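Local coordinates for ThiJ/PfpI domain protein (Brachyspira murdochii, PDB 4HCJ) that is of unknown function but belongs to the DJ-1/PfpI family, has an alpha-beta-alpha sandwich and can bind magnesium ions, at residues 8-13 with 70-75; 93-98 with 117-122; 105-110 with 160-165. All coordinates share one frame; numbering follows the deposited sequence. Where two conformers were deposited one is given.

Contact 1 (8-13 with 70-75); sequences NNILYV and FDAVVF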
loop_
_atom_site.group_PDB
_atom_site.type_symbol
_atom_site.label_atom_id
_atom_site.label_comp_id
_atom_site.label_asym_id
_atom_site.label_seq_id
_atom_site.Cartn_x
_atom_site.Cartn_y
_atom_site.Cartn_z
ATOM N N ASN A 8 9.063 13.606 -2.635
ATOM C CA ASN A 8 8.787 12.981 -3.923
ATOM C C ASN A 8 9.208 11.511 -3.950
ATOM O O ASN A 8 9.593 10.997 -4.994
ATOM C CB ASN A 8 9.395 13.750 -5.110
ATOM C CG ASN A 8 8.818 15.158 -5.257
ATOM O OD1 ASN A 8 7.799 15.498 -4.662
ATOM N ND2 ASN A 8 9.466 15.972 -6.080
ATOM N N ASN A 9 9.100 10.841 -2.799
ATOM C CA ASN A 9 9.420 9.419 -2.680
ATOM C C ASN A 9 8.210 8.646 -2.146
ATOM O O ASN A 9 7.486 9.136 -1.273
ATOM C CB ASN A 9 10.564 9.189 -1.692
ATOM C CG ASN A 9 11.875 9.793 -2.138
ATOM O OD1 ASN A 9 12.200 9.846 -3.324
ATOM N ND2 ASN A 9 12.654 10.236 -1.164
ATOM N N ILE A 10 8.032 7.424 -2.644
ATOM C CA ILE A 10 6.971 6.528 -2.207
ATOM C C ILE A 10 7.576 5.198 -1.772
ATOM O O ILE A 10 8.436 4.649 -2.462
ATOM C CB ILE A 10 5.934 6.306 -3.328
ATOM C CG1 ILE A 10 5.199 7.609 -3.643
ATOM C CG2 ILE A 10 4.944 5.180 -2.972
ATOM C CD1 ILE A 10 4.299 7.513 -4.858
ATOM N N LEU A 11 7.119 4.685 -0.636
ATOM C CA LEU A 11 7.525 3.385 -0.115
ATOM C C LEU A 11 6.476 2.321 -0.391
ATOM O O LEU A 11 5.298 2.541 -0.071
ATOM C CB LEU A 11 7.697 3.469 1.396
ATOM C CG LEU A 11 8.045 2.155 2.099
ATOM C CD1 LEU A 11 9.450 1.675 1.703
ATOM C CD2 LEU A 11 7.918 2.305 3.597
ATOM N N TYR A 12 6.879 1.177 -0.937
ATOM C CA TYR A 12 6.035 -0.001 -0.961
ATOM C C TYR A 12 6.318 -0.896 0.244
ATOM O O TYR A 12 7.471 -1.040 0.671
ATOM C CB TYR A 12 6.287 -0.812 -2.216
ATOM C CG TYR A 12 5.821 -0.216 -3.514
ATOM C CD1 TYR A 12 4.485 -0.296 -3.889
ATOM C CD2 TYR A 12 6.712 0.412 -4.382
ATOM C CE1 TYR A 12 4.037 0.209 -5.088
ATOM C CE2 TYR A 12 6.275 0.913 -5.603
ATOM C CZ TYR A 12 4.941 0.810 -5.949
ATOM O OH TYR A 12 4.546 1.293 -7.176
ATOM N N VAL A 13 5.266 -1.522 0.753
ATOM C CA VAL A 13 5.356 -2.627 1.701
ATOM C C VAL A 13 4.711 -3.827 1.029
ATOM O O VAL A 13 3.543 -3.752 0.626
ATOM C CB VAL A 13 4.605 -2.289 3.014
ATOM C CG1 VAL A 13 4.411 -3.526 3.881
ATOM C CG2 VAL A 13 5.338 -1.183 3.773
ATOM N N PHE A 70 9.876 9.590 3.063
ATOM C CA PHE A 70 8.799 9.240 2.127
ATOM C C PHE A 70 7.582 10.133 2.293
ATOM O O PHE A 70 7.313 10.619 3.382
ATOM C CB PHE A 70 8.379 7.782 2.329
ATOM C CG PHE A 70 9.471 6.801 2.056
ATOM C CD1 PHE A 70 9.770 6.448 0.757
ATOM C CD2 PHE A 70 10.200 6.233 3.098
ATOM C CE1 PHE A 70 10.783 5.546 0.472
ATOM C CE2 PHE A 70 11.218 5.324 2.824
ATOM C CZ PHE A 70 11.513 4.989 1.508
ATOM N N ASP A 71 6.827 10.313 1.210
ATOM C CA ASP A 71 5.560 11.040 1.259
ATOM C C ASP A 71 4.363 10.112 1.462
ATOM O O ASP A 71 3.288 10.571 1.867
ATOM C CB ASP A 71 5.345 11.818 -0.043
ATOM C CG ASP A 71 6.407 12.866 -0.298
ATOM O OD1 ASP A 71 7.055 13.342 0.665
ATOM O OD2 ASP A 71 6.567 13.213 -1.483
ATOM N N ALA A 72 4.519 8.834 1.140
ATOM C CA ALA A 72 3.422 7.873 1.140
ATOM C C ALA A 72 3.989 6.488 1.339
ATOM O O ALA A 72 5.140 6.218 0.947
ATOM C CB ALA A 72 2.678 7.914 -0.182
ATOM N N VAL A 73 3.155 5.618 1.890
ATOM C CA VAL A 73 3.391 4.183 1.897
ATOM C C VAL A 73 2.253 3.512 1.140
ATOM O O VAL A 73 1.099 3.943 1.224
ATOM C CB VAL A 73 3.545 3.638 3.344
ATOM C CG1 VAL A 73 2.279 3.860 4.182
ATOM C CG2 VAL A 73 3.914 2.169 3.338
ATOM N N VAL A 74 2.613 2.484 0.377
ATOM C CA VAL A 74 1.666 1.709 -0.429
ATOM C C VAL A 74 1.787 0.239 -0.058
ATOM O O VAL A 74 2.850 -0.387 -0.264
ATOM C CB VAL A 74 1.950 1.889 -1.927
ATOM C CG1 VAL A 74 1.080 0.957 -2.768
ATOM C CG2 VAL A 74 1.767 3.350 -2.342
ATOM N N PHE A 75 0.704 -0.314 0.479
ATOM C CA PHE A 75 0.616 -1.733 0.834
ATOM C C PHE A 75 0.070 -2.514 -0.354
ATOM O O PHE A 75 -1.100 -2.367 -0.728
ATOM C CB PHE A 75 -0.275 -1.913 2.072
ATOM C CG PHE A 75 0.302 -1.297 3.315
ATOM C CD1 PHE A 75 1.172 -2.024 4.123
ATOM C CD2 PHE A 75 -0.009 0.009 3.682
ATOM C CE1 PHE A 75 1.736 -1.456 5.260
ATOM C CE2 PHE A 75 0.561 0.578 4.819
ATOM C CZ PHE A 75 1.437 -0.156 5.601
#

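Contact 2 (93-98 with 117-122); sequences LAKLFL and AKILEE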
loop_
_atom_site.group_PDB
_atom_site.type_symbol
_atom_site.label_atom_id
_atom_site.label_comp_id
_atom_site.label_asym_id
_atom_site.label_seq_id
_atom_site.Cartn_x
_atom_site.Cartn_y
_atom_site.Cartn_z
ATOM N N LEU A 93 4.087 0.111 10.497
ATOM C CA LEU A 93 4.363 1.092 9.443
ATOM C C LEU A 93 3.104 1.843 9.019
ATOM O O LEU A 93 3.161 3.044 8.738
ATOM C CB LEU A 93 5.042 0.439 8.241
ATOM C CG LEU A 93 6.467 -0.068 8.487
ATOM C CD1 LEU A 93 7.009 -0.762 7.242
ATOM C CD2 LEU A 93 7.395 1.069 8.911
ATOM N N ALA A 94 1.969 1.160 8.953
ATOM C CA ALA A 94 0.716 1.837 8.620
ATOM C C ALA A 94 0.437 2.958 9.626
ATOM O O ALA A 94 0.116 4.089 9.251
ATOM C CB ALA A 94 -0.432 0.856 8.602
ATOM N N LYS A 95 0.571 2.639 10.910
ATOM C CA LYS A 95 0.319 3.617 11.960
ATOM C C LYS A 95 1.355 4.739 11.943
ATOM O O LYS A 95 1.017 5.911 12.130
ATOM C CB LYS A 95 0.299 2.932 13.330
ATOM C CG LYS A 95 -0.816 1.908 13.466
ATOM C CD LYS A 95 -0.941 1.353 14.868
ATOM C CE LYS A 95 -1.049 -0.162 14.849
ATOM N NZ LYS A 95 0.296 -0.807 14.842
ATOM N N LEU A 96 2.616 4.371 11.713
ATOM C CA LEU A 96 3.708 5.349 11.675
ATOM C C LEU A 96 3.440 6.399 10.602
ATOM O O LEU A 96 3.561 7.606 10.834
ATOM C CB LEU A 96 5.035 4.647 11.382
ATOM C CG LEU A 96 6.278 5.529 11.212
ATOM C CD1 LEU A 96 6.680 6.135 12.528
ATOM C CD2 LEU A 96 7.405 4.697 10.601
ATOM N N PHE A 97 3.094 5.943 9.405
ATOM C CA PHE A 97 2.844 6.877 8.313
ATOM C C PHE A 97 1.610 7.722 8.592
ATOM O O PHE A 97 1.620 8.932 8.371
ATOM C CB PHE A 97 2.761 6.146 6.974
ATOM C CG PHE A 97 4.109 5.938 6.330
ATOM C CD1 PHE A 97 5.018 5.029 6.831
ATOM C CD2 PHE A 97 4.468 6.675 5.214
ATOM C CE1 PHE A 97 6.256 4.864 6.238
ATOM C CE2 PHE A 97 5.714 6.517 4.616
ATOM C CZ PHE A 97 6.607 5.611 5.134
ATOM N N LEU A 98 0.544 7.098 9.096
ATOM C CA LEU A 98 -0.662 7.871 9.402
ATOM C C LEU A 98 -0.362 8.965 10.423
ATOM O O LEU A 98 -0.765 10.120 10.254
ATOM C CB LEU A 98 -1.795 6.984 9.897
ATOM C CG LEU A 98 -3.160 7.682 9.868
ATOM C CD1 LEU A 98 -3.691 7.832 8.446
ATOM C CD2 LEU A 98 -4.144 6.942 10.754
ATOM N N ALA A 117 -4.344 -2.913 11.485
ATOM C CA ALA A 117 -3.634 -1.889 12.250
ATOM C C ALA A 117 -4.587 -0.914 12.949
ATOM O O ALA A 117 -4.134 -0.028 13.684
ATOM C CB ALA A 117 -2.711 -1.105 11.332
ATOM N N LYS A 118 -5.891 -1.061 12.713
ATOM C CA LYS A 118 -6.928 -0.214 13.320
ATOM C C LYS A 118 -6.858 1.226 12.847
ATOM O O LYS A 118 -7.233 2.142 13.578
ATOM C CB LYS A 118 -6.886 -0.276 14.847
ATOM C CG LYS A 118 -7.065 -1.663 15.362
ATOM C CD LYS A 118 -8.397 -2.165 14.909
ATOM C CE LYS A 118 -8.264 -3.502 14.276
ATOM N NZ LYS A 118 -8.775 -4.534 15.240
ATOM N N ILE A 119 -6.392 1.436 11.627
ATOM C CA ILE A 119 -6.405 2.780 11.061
ATOM C C ILE A 119 -7.572 3.024 10.117
ATOM O O ILE A 119 -7.710 4.121 9.585
ATOM C CB ILE A 119 -5.064 3.160 10.376
ATOM C CG1 ILE A 119 -4.796 2.337 9.100
ATOM C CG2 ILE A 119 -3.894 3.094 11.376
ATOM C CD1 ILE A 119 -3.863 3.065 8.134
ATOM N N LEU A 120 -8.429 2.028 9.935
ATOM C CA LEU A 120 -9.575 2.169 9.040
ATOM C C LEU A 120 -10.904 2.203 9.794
ATOM O O LEU A 120 -11.971 2.141 9.170
ATOM C CB LEU A 120 -9.612 1.072 7.977
ATOM C CG LEU A 120 -8.344 0.938 7.128
ATOM C CD1 LEU A 120 -8.529 -0.155 6.072
ATOM C CD2 LEU A 120 -7.973 2.251 6.470
ATOM N N GLU A 121 -10.871 2.305 11.122
ATOM C CA GLU A 121 -12.120 2.341 11.871
ATOM C C GLU A 121 -12.935 3.578 11.496
ATOM O O GLU A 121 -12.445 4.707 11.587
ATOM C CB GLU A 121 -11.858 2.305 13.371
ATOM C CG GLU A 121 -11.129 1.074 13.834
ATOM C CD GLU A 121 -11.339 0.805 15.310
ATOM O OE1 GLU A 121 -10.888 1.612 16.149
ATOM O OE2 GLU A 121 -11.963 -0.223 15.642
ATOM N N GLU A 122 -14.176 3.361 11.060
ATOM C CA GLU A 122 -15.083 4.435 10.655
ATOM C C GLU A 122 -14.606 5.178 9.401
ATOM O O GLU A 122 -15.064 6.282 9.148
ATOM C CB GLU A 122 -15.378 5.404 11.809
ATOM C CG GLU A 122 -15.558 4.718 13.144
ATOM C CD GLU A 122 -16.656 3.678 13.148
ATOM O OE1 GLU A 122 -17.709 3.926 12.528
ATOM O OE2 GLU A 122 -16.476 2.602 13.774
#

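Contact 3 (105-110 with 160-165); sequences AGIGSG and TSSKDF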
loop_
_atom_site.group_PDB
_atom_site.type_symbol
_atom_site.label_atom_id
_atom_site.label_comp_id
_atom_site.label_asym_id
_atom_site.label_seq_id
_atom_site.Cartn_x
_atom_site.Cartn_y
_atom_site.Cartn_z
ATOM N N ALA A 105 -1.707 4.196 1.731
ATOM C CA ALA A 105 -2.474 3.666 0.619
ATOM C C ALA A 105 -2.354 2.152 0.584
ATOM O O ALA A 105 -1.280 1.614 0.878
ATOM C CB ALA A 105 -1.996 4.277 -0.696
ATOM N N GLY A 106 -3.419 1.464 0.209
ATOM C CA GLY A 106 -3.376 0.027 0.053
ATOM C C GLY A 106 -4.236 -0.410 -1.105
ATOM O O GLY A 106 -5.274 0.204 -1.398
ATOM N N ILE A 107 -3.840 -1.512 -1.721
ATOM C CA ILE A 107 -4.560 -2.068 -2.841
ATOM C C ILE A 107 -4.743 -3.559 -2.660
ATOM O O ILE A 107 -3.840 -4.273 -2.210
ATOM C CB ILE A 107 -3.883 -1.703 -4.200
ATOM C CG1 ILE A 107 -4.652 -2.304 -5.379
ATOM C CG2 ILE A 107 -2.395 -2.067 -4.223
ATOM C CD1 ILE A 107 -4.297 -1.692 -6.732
ATOM N N GLY A 108 -5.935 -4.034 -2.986
ATOM C CA GLY A 108 -6.220 -5.448 -2.853
ATOM C C GLY A 108 -5.959 -5.911 -1.431
ATOM O O GLY A 108 -6.324 -5.247 -0.463
ATOM N N SER A 109 -5.312 -7.065 -1.302
ATOM C CA SER A 109 -5.063 -7.634 0.020
ATOM C C SER A 109 -4.197 -6.752 0.931
ATOM O O SER A 109 -4.194 -6.947 2.141
ATOM C CB SER A 109 -4.481 -9.031 -0.100
ATOM O OG SER A 109 -5.452 -9.895 -0.658
ATOM N N GLY A 110 -3.479 -5.779 0.365
ATOM C CA GLY A 110 -2.755 -4.845 1.209
ATOM C C GLY A 110 -3.643 -4.062 2.169
ATOM O O GLY A 110 -3.203 -3.663 3.255
ATOM N N THR A 160 -7.200 -5.226 -10.860
ATOM C CA THR A 160 -7.943 -4.595 -11.961
ATOM C C THR A 160 -8.008 -3.077 -11.820
ATOM O O THR A 160 -8.347 -2.370 -12.766
ATOM C CB THR A 160 -9.392 -5.160 -12.133
ATOM O OG1 THR A 160 -10.224 -4.761 -11.032
ATOM C CG2 THR A 160 -9.384 -6.689 -12.256
ATOM N N SER A 161 -7.686 -2.576 -10.637
ATOM C CA SER A 161 -7.736 -1.148 -10.367
ATOM C C SER A 161 -6.368 -0.515 -10.138
ATOM O O SER A 161 -6.280 0.593 -9.625
ATOM C CB SER A 161 -8.661 -0.877 -9.178
ATOM O OG SER A 161 -9.971 -1.301 -9.496
ATOM N N SER A 162 -5.299 -1.201 -10.532
ATOM C CA SER A 162 -3.949 -0.726 -10.238
ATOM C C SER A 162 -3.653 0.675 -10.781
ATOM O O SER A 162 -3.061 1.515 -10.078
ATOM C CB SER A 162 -2.896 -1.710 -10.766
ATOM O OG SER A 162 -3.062 -2.989 -10.188
ATOM N N LYS A 163 -4.027 0.920 -12.031
ATOM C CA LYS A 163 -3.742 2.221 -12.631
ATOM C C LYS A 163 -4.599 3.337 -12.026
ATOM O O LYS A 163 -4.104 4.433 -11.716
ATOM C CB LYS A 163 -3.901 2.168 -14.157
ATOM C CG LYS A 163 -2.901 1.232 -14.818
ATOM C CD LYS A 163 -3.143 1.084 -16.323
ATOM C CE LYS A 163 -2.195 0.048 -16.942
ATOM N NZ LYS A 163 -2.667 -0.354 -18.299
ATOM N N ASP A 164 -5.884 3.057 -11.842
ATOM C CA ASP A 164 -6.757 4.038 -11.202
ATOM C C ASP A 164 -6.275 4.384 -9.786
ATOM O O ASP A 164 -6.310 5.546 -9.357
ATOM C CB ASP A 164 -8.199 3.511 -11.134
ATOM C CG ASP A 164 -8.880 3.455 -12.491
ATOM O OD1 ASP A 164 -8.423 4.132 -13.432
ATOM O OD2 ASP A 164 -9.911 2.759 -12.594
ATOM N N PHE A 165 -5.826 3.365 -9.062
ATOM C CA PHE A 165 -5.279 3.530 -7.723
ATOM C C PHE A 165 -4.063 4.448 -7.763
ATOM O O PHE A 165 -3.971 5.415 -7.011
ATOM C CB PHE A 165 -4.887 2.154 -7.183
ATOM C CG PHE A 165 -4.089 2.167 -5.916
ATOM C CD1 PHE A 165 -4.645 2.581 -4.716
ATOM C CD2 PHE A 165 -2.771 1.713 -5.923
ATOM C CE1 PHE A 165 -3.917 2.515 -3.533
ATOM C CE2 PHE A 165 -2.032 1.651 -4.744
ATOM C CZ PHE A 165 -2.607 2.054 -3.552
#

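Contact 1 (8-13 with 70-75)
Leu-11 and Val-74 meet through the shortest backbone bond of this strand pair, Val-74 N to Leu-11 O at 2.7 Å. Leu-11 also gives its own N to Ala-72 O, almost straight at 178°, while Val-74 O accepts Val-13 N at 2.9 Å. Two of these carbonyls have a CH partner as well: Val-73 CA lies 3.2 Å from Leu-11 O, and Tyr-12 CA approaches Val-74 O. At the start of the pair, Asn-9 O is taken by Asp-71 N. The backbone of Asp-71 has left the extended form, and the next amide, Ala-72 N, is buried with no partner in the model. The carboxylate accepts amides on both oxygens: OD1 from Thr-7 N, and OD2 from Asn-8 N in a weak, bent bond of 2.8 Å. Asn-9 is tied by ND2 to Glu-69 O, and the hydroxyl of Tyr-12 is paired with Ser-27 OG.

Beta-branched valines suit extended strands, and the aromatic rings reach the flanking helices. Leu-11 CB sits over the centre of the Phe-70 ring, a CH-pi contact. Val-13 CG1, anti to its backbone N (chi1 167°), lies 3.6 Å from Phe-75 CD1, and CG2 meets Val-73 CG2. Val-13, Val-73 and Phe-75 pack there on helix 88-99, while Leu-11, on the same face, meets Val-65. On the other face Ile-10, Tyr-12 and Val-74 meet helix 21-33. Two parallel neighbouring strands, covered by helices on both faces, form the centre of the alpha-beta-alpha sandwich of the DJ-1/PfpI family.

Contact 2 (93-98 with 117-122)
A chi1 of 68° places CG1 of Ile-119 between its backbone N and carbonyl carbon and sends CG2 anti to the carbonyl carbon, which sets the two branches apart. CG2 meets Leu-98 CD2 at 3.9 Å, and an extended chi2 of 155° carries CD1 on to within 4.1 Å of Ala-94 CB. Leu-98 has CG anti to its backbone N (chi1 -165°), and its side chain runs alongside that of Ile-119, the two pointing opposite ways. Ala-94 suits its place because a lone methyl can meet two partners: besides Ile-119 it touches Ala-117 CB, also at 4.1 Å. The CA atoms of Ala-94 and Ala-117 are 6.8 Å apart, and the two methyls fit between them.

Residues 117-122 follow helix 110-116, which closes in a Schellman motif: Lys-118 takes a positive phi and turns the chain so that Ile-119 points back at the neighbouring helix while Lys-118 itself stays exposed. Both helices lie on the same side of the central sheet, and Val-104 of strand 103-107 touches both Leu-98 and Ile-119.

Lys-95 borders the apolar patch with its aliphatic chain, which runs past Ile-119 CG2 and Ala-117 O. It has two conformers, so these contacts are doubtful in detail, as is the weak bond of its NZ to Gln-91 O, one helical turn back.

Contact 3 (105-110 with 160-165)
Ile-107 lays its CB over the centre of the Phe-165 ring, 3.9 Å from the centroid and only 11° off the ring normal, a CH-pi contact at the heart of this strand-to-helix junction. Its CG2 adds a contact of 3.8 Å to Phe-165 CE2. CG1 stands anti to the backbone N (chi1 180°), and an extended chi2 of 164° takes CD1 on over the start of the helix, 3.7 Å from Ser-162 CA. The far end of the ring reaches the preceding strand residues: Phe-165 CZ meets Ala-105 CB at 3.7 Å, and CE1 lies 3.4 Å from Gly-106 O.

Around this first shell, Val-154 and Ala-156 of strand 153-156 also touch the ring, and Glu-23 of helix 21-33 lies against Ile-107 and Ser-162. Phe-165 stands in the first turn of helix 162-174, its N bonded to Ser-161 O at 2.9 Å. The small Ser-162 lets that turn come close to Ile-107. The serine hydroxyls are engaged locally: Ser-161 OG with Asn-157 OD1, Ser-162 OG with Pro-159 O. On the strand side a type II' turn from Ile-107 to Gly-110 follows, closed by Gly-110 N to Ile-107 O. Gly-106 has no side chain, which suits the close approach of Gly-110. Gly-108, with its positive phi, probably occupies the elbow position where many DJ-1/PfpI relatives carry a reactive cysteine.

No hydrogen bond crosses between strand and helix, so their direct hold rests on dispersion and the CH-pi fit; the strand's backbone is held instead by neighbouring strands, and the serine hydroxyls bond near their own turn.

Along the chain contact 1 closes before the other two open, whereas the segments of contacts 2 and 3 alternate. Contacts 1 and 3 have centres about 14 Å apart and share the central sheet: strands 72-75 and 103-107 are neighbours, probably hydrogen-bonded through Phe-75 N to Ala-105 O and Val-73 O to Ala-105 N. Contact 2, its centre also about 14 Å from that of contact 1, lies on the side of helix 88-99, where Phe-97 packs on Val-73 and Ala-94 on Phe-75. Contacts 2 and 3 do not touch, their centres being about 17 Å apart. Contact 2 packs one helical layer within itself, and contact 3 fastens the other layer to the sheet, making one continuous sandwich.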